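Putative mandelate racemase (PDB 2OX4) is a magnesium-binding member of the enolase superfamily, related to mandelate racemase, and probably acts as a lyase of the dehydratase kind. Local coordinates at residues C[20-25]-C[386-391]. Numbering follows the deposited sequence.
Sequences GQRPIL and ISDYVS
Arg22 reaches Asp388 through a single salt bridge, NH2 of the arginine lying 2.9 Å from OD1 of the aspartate in an almost straight hydrogen bond (172° at the hydrogen). The acceptor sits in the guanidinium plane, yet the N-H comes down on OD1 from above the carboxylate, because the two flat groups stand 83° apart; the approach is thus one-pronged, not the side-by-side pairing of two nitrogens with two oxygens. A water completes a second path, accepting from Arg22 NH1 at 3.0 Å and donating to Asp388 OD1 at 2.6 Å. Arg22 lies in the loop leading into strand 24-30 and Asp388 on strand 387-393; in the antiparallel sheet of the N-terminal capping domain of the enolase fold, strand 5-13 runs between those two, and the long arginine side chain, bent at chi3 (63°), reaches across its end. Arginine suits this place because its guanidinium offers several N-H groups in one plane: NE bonds to Val13 O, and NH2 also to His12 O. A leucine here would probably leave both carbonyls and Asp388 OD1 without their charged donor. Aspartate, short and two-oxygened, serves a second neighbour as well: OD2 takes a hydrogen bond from His14 NE2.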
ATOM      1  N   GLY C  20      28.725 -12.229  36.082  1.00 19.96           N
ATOM      2  CA  GLY C  20      28.166 -11.007  36.647  1.00 21.18           C
ATOM      3  C   GLY C  20      26.651 -11.005  36.656  1.00 16.98           C
ATOM      4  O   GLY C  20      26.041 -10.006  37.011  1.00 19.68           O
ATOM      5  N   GLN C  21      26.053 -12.133  36.279  1.00 18.88           N
ATOM      6  CA  GLN C  21      24.612 -12.211  36.015  1.00 16.72           C
ATOM      7  C   GLN C  21      23.831 -12.575  37.270  1.00 18.29           C
ATOM      8  O   GLN C  21      24.425 -12.967  38.267  1.00 16.02           O
ATOM      9  CB  GLN C  21      24.358 -13.213  34.895  1.00 13.59           C
ATOM     10  CG  GLN C  21      24.909 -12.721  33.560  1.00 20.33           C
ATOM     11  CD  GLN C  21      24.899 -13.767  32.469  1.00 25.22           C
ATOM     12  OE1 GLN C  21      24.335 -14.842  32.629  1.00 20.42           O
ATOM     13  NE2 GLN C  21      25.527 -13.449  31.342  1.00 29.17           N
ATOM     14  N   ARG C  22      22.506 -12.415  37.229  1.00 10.69           N
ATOM     15  CA  ARG C  22      21.653 -12.695  38.385  1.00 11.26           C
ATOM     16  C   ARG C  22      20.315 -13.284  37.924  1.00 12.84           C
ATOM     17  O   ARG C  22      19.357 -12.541  37.705  1.00 12.43           O
ATOM     18  CB  ARG C  22      21.396 -11.418  39.201  1.00 13.27           C
ATOM     19  CG  ARG C  22      22.603 -10.864  39.951  1.00 11.43           C
ATOM     20  CD  ARG C  22      22.180  -9.858  41.003  1.00 15.19           C
ATOM     21  NE  ARG C  22      21.335 -10.484  42.020  1.00 15.17           N
ATOM     22  CZ  ARG C  22      20.703  -9.831  42.989  1.00 16.56           C
ATOM     23  NH1 ARG C  22      20.816  -8.508  43.082  1.00 13.57           N
ATOM     24  NH2 ARG C  22      19.958 -10.502  43.872  1.00 13.64           N
ATOM     25  N   PRO C  23      20.239 -14.622  37.805  1.00 14.54           N
ATOM     26  CA  PRO C  23      18.993 -15.301  37.424  1.00 14.68           C
ATOM     27  C   PRO C  23      17.825 -15.085  38.383  1.00 14.36           C
ATOM     28  O   PRO C  23      18.022 -14.787  39.565  1.00 12.61           O
ATOM     29  CB  PRO C  23      19.369 -16.784  37.405  1.00 16.25           C
ATOM     30  CG  PRO C  23      20.843 -16.843  37.488  1.00 18.73           C
ATOM     31  CD  PRO C  23      21.357 -15.559  38.011  1.00 13.95           C
ATOM     32  N   ILE C  24      16.612 -15.219  37.849  1.00  9.69           N
ATOM     33  CA  ILE C  24      15.395 -15.012  38.622  1.00 10.41           C
ATOM     34  C   ILE C  24      14.520 -16.250  38.449  1.00 13.64           C
ATOM     35  O   ILE C  24      14.075 -16.566  37.332  1.00 12.42           O
ATOM     36  CB  ILE C  24      14.602 -13.739  38.194  1.00 13.20           C
ATOM     37  CG1 ILE C  24      15.522 -12.522  38.022  1.00 13.49           C
ATOM     38  CG2 ILE C  24      13.512 -13.436  39.236  1.00 16.15           C
ATOM     39  CD1 ILE C  24      15.926 -12.245  36.567  1.00 16.79           C
ATOM     40  N   LEU C  25      14.296 -16.949  39.559  1.00 12.90           N
ATOM     41  CA  LEU C  25      13.532 -18.192  39.546  0.50 10.85           C
ATOM     42  C   LEU C  25      12.301 -18.073  40.428  1.00 11.56           C
ATOM     43  O   LEU C  25      12.300 -17.319  41.404  1.00 12.36           O
ATOM     44  CB  LEU C  25      14.408 -19.359  40.010  0.50 15.39           C
ATOM     45  CG  LEU C  25      15.554 -19.684  39.049  0.50 21.88           C
ATOM     46  CD1 LEU C  25      16.679 -20.436  39.730  0.50 30.27           C
ATOM     47  CD2 LEU C  25      15.034 -20.464  37.866  0.50 18.34           C
ATOM     48  N   ILE C 386      21.635 -18.252  48.709  1.00 13.95           N
ATOM     49  CA  ILE C 386      22.394 -17.469  47.726  1.00 14.79           C
ATOM     50  C   ILE C 386      21.474 -16.601  46.839  1.00 14.87           C
ATOM     51  O   ILE C 386      21.829 -16.252  45.707  1.00 16.38           O
ATOM     52  CB  ILE C 386      23.341 -18.345  46.861  1.00 16.49           C
ATOM     53  CG1 ILE C 386      22.549 -19.389  46.052  1.00 10.64           C
ATOM     54  CG2 ILE C 386      24.414 -19.022  47.731  1.00 21.17           C
ATOM     55  CD1 ILE C 386      23.314 -19.894  44.853  1.00 18.19           C
ATOM     56  N   SER C 387      20.311 -16.253  47.380  1.00 16.13           N
ATOM     57  CA  SER C 387      19.322 -15.448  46.657  1.00 15.29           C
ATOM     58  C   SER C 387      18.720 -14.384  47.574  1.00 18.32           C
ATOM     59  O   SER C 387      18.617 -14.575  48.794  1.00 17.25           O
ATOM     60  CB  SER C 387      18.186 -16.338  46.118  1.00 12.49           C
ATOM     61  OG  SER C 387      18.678 -17.426  45.352  1.00 16.27           O
ATOM     62  N   ASP C 388      18.315 -13.268  46.974  1.00 14.11           N
ATOM     63  CA  ASP C 388      17.263 -12.424  47.535  1.00 13.21           C
ATOM     64  C   ASP C 388      15.947 -13.180  47.410  1.00 16.32           C
ATOM     65  O   ASP C 388      15.494 -13.460  46.305  1.00 15.37           O
ATOM     66  CB  ASP C 388      17.170 -11.087  46.776  1.00 12.88           C
ATOM     67  CG  ASP C 388      18.411 -10.222  46.955  1.00 24.03           C
ATOM     68  OD1 ASP C 388      18.602  -9.276  46.161  1.00 21.35           O
ATOM     69  OD2 ASP C 388      19.196 -10.487  47.888  1.00 23.06           O
ATOM     70  N   TYR C 389      15.344 -13.490  48.550  1.00 12.84           N
ATOM     71  CA  TYR C 389      14.235 -14.449  48.646  1.00 13.67           C
ATOM     72  C   TYR C 389      12.957 -13.738  49.079  1.00 18.45           C
ATOM     73  O   TYR C 389      12.961 -12.997  50.056  1.00 17.25           O
ATOM     74  CB  TYR C 389      14.585 -15.549  49.659  1.00 17.61           C
ATOM     75  CG  TYR C 389      13.463 -16.519  49.984  1.00 20.39           C
ATOM     76  CD1 TYR C 389      13.148 -17.569  49.118  1.00 17.27           C
ATOM     77  CD2 TYR C 389      12.731 -16.402  51.167  1.00 21.90           C
ATOM     78  CE1 TYR C 389      12.128 -18.465  49.421  1.00 13.12           C
ATOM     79  CE2 TYR C 389      11.714 -17.292  51.474  1.00 21.35           C
ATOM     80  CZ  TYR C 389      11.423 -18.326  50.602  1.00 21.28           C
ATOM     81  OH  TYR C 389      10.415 -19.214  50.908  1.00 23.42           O
ATOM     82  N   VAL C 390      11.870 -13.968  48.351  1.00 17.56           N
ATOM     83  CA  VAL C 390      10.549 -13.459  48.745  1.00 17.19           C
ATOM     84  C   VAL C 390       9.537 -14.600  48.690  1.00 17.86           C
ATOM     85  O   VAL C 390       9.529 -15.384  47.742  1.00 16.92           O
ATOM     86  CB  VAL C 390      10.088 -12.263  47.849  1.00 17.09           C
ATOM     87  CG1 VAL C 390       8.657 -11.837  48.193  1.00 25.14           C
ATOM     88  CG2 VAL C 390      11.041 -11.067  47.996  1.00 17.73           C
ATOM     89  N   SER C 391       8.702 -14.697  49.723  1.00 17.79           N
ATOM     90  CA  SER C 391       7.692 -15.740  49.830  1.00 19.25           C
ATOM     91  C   SER C 391       6.347 -15.030  49.922  1.00 23.78           C
ATOM     92  O   SER C 391       6.220 -14.016  50.612  1.00 23.46           O
ATOM     93  CB  SER C 391       7.939 -16.562  51.103  1.00 21.29           C
ATOM     94  OG  SER C 391       7.065 -17.674  51.193  1.00 40.90           O
TER
HETATM   95  O   HOH W   1      19.773  -7.111  45.489  1.00 36.33           O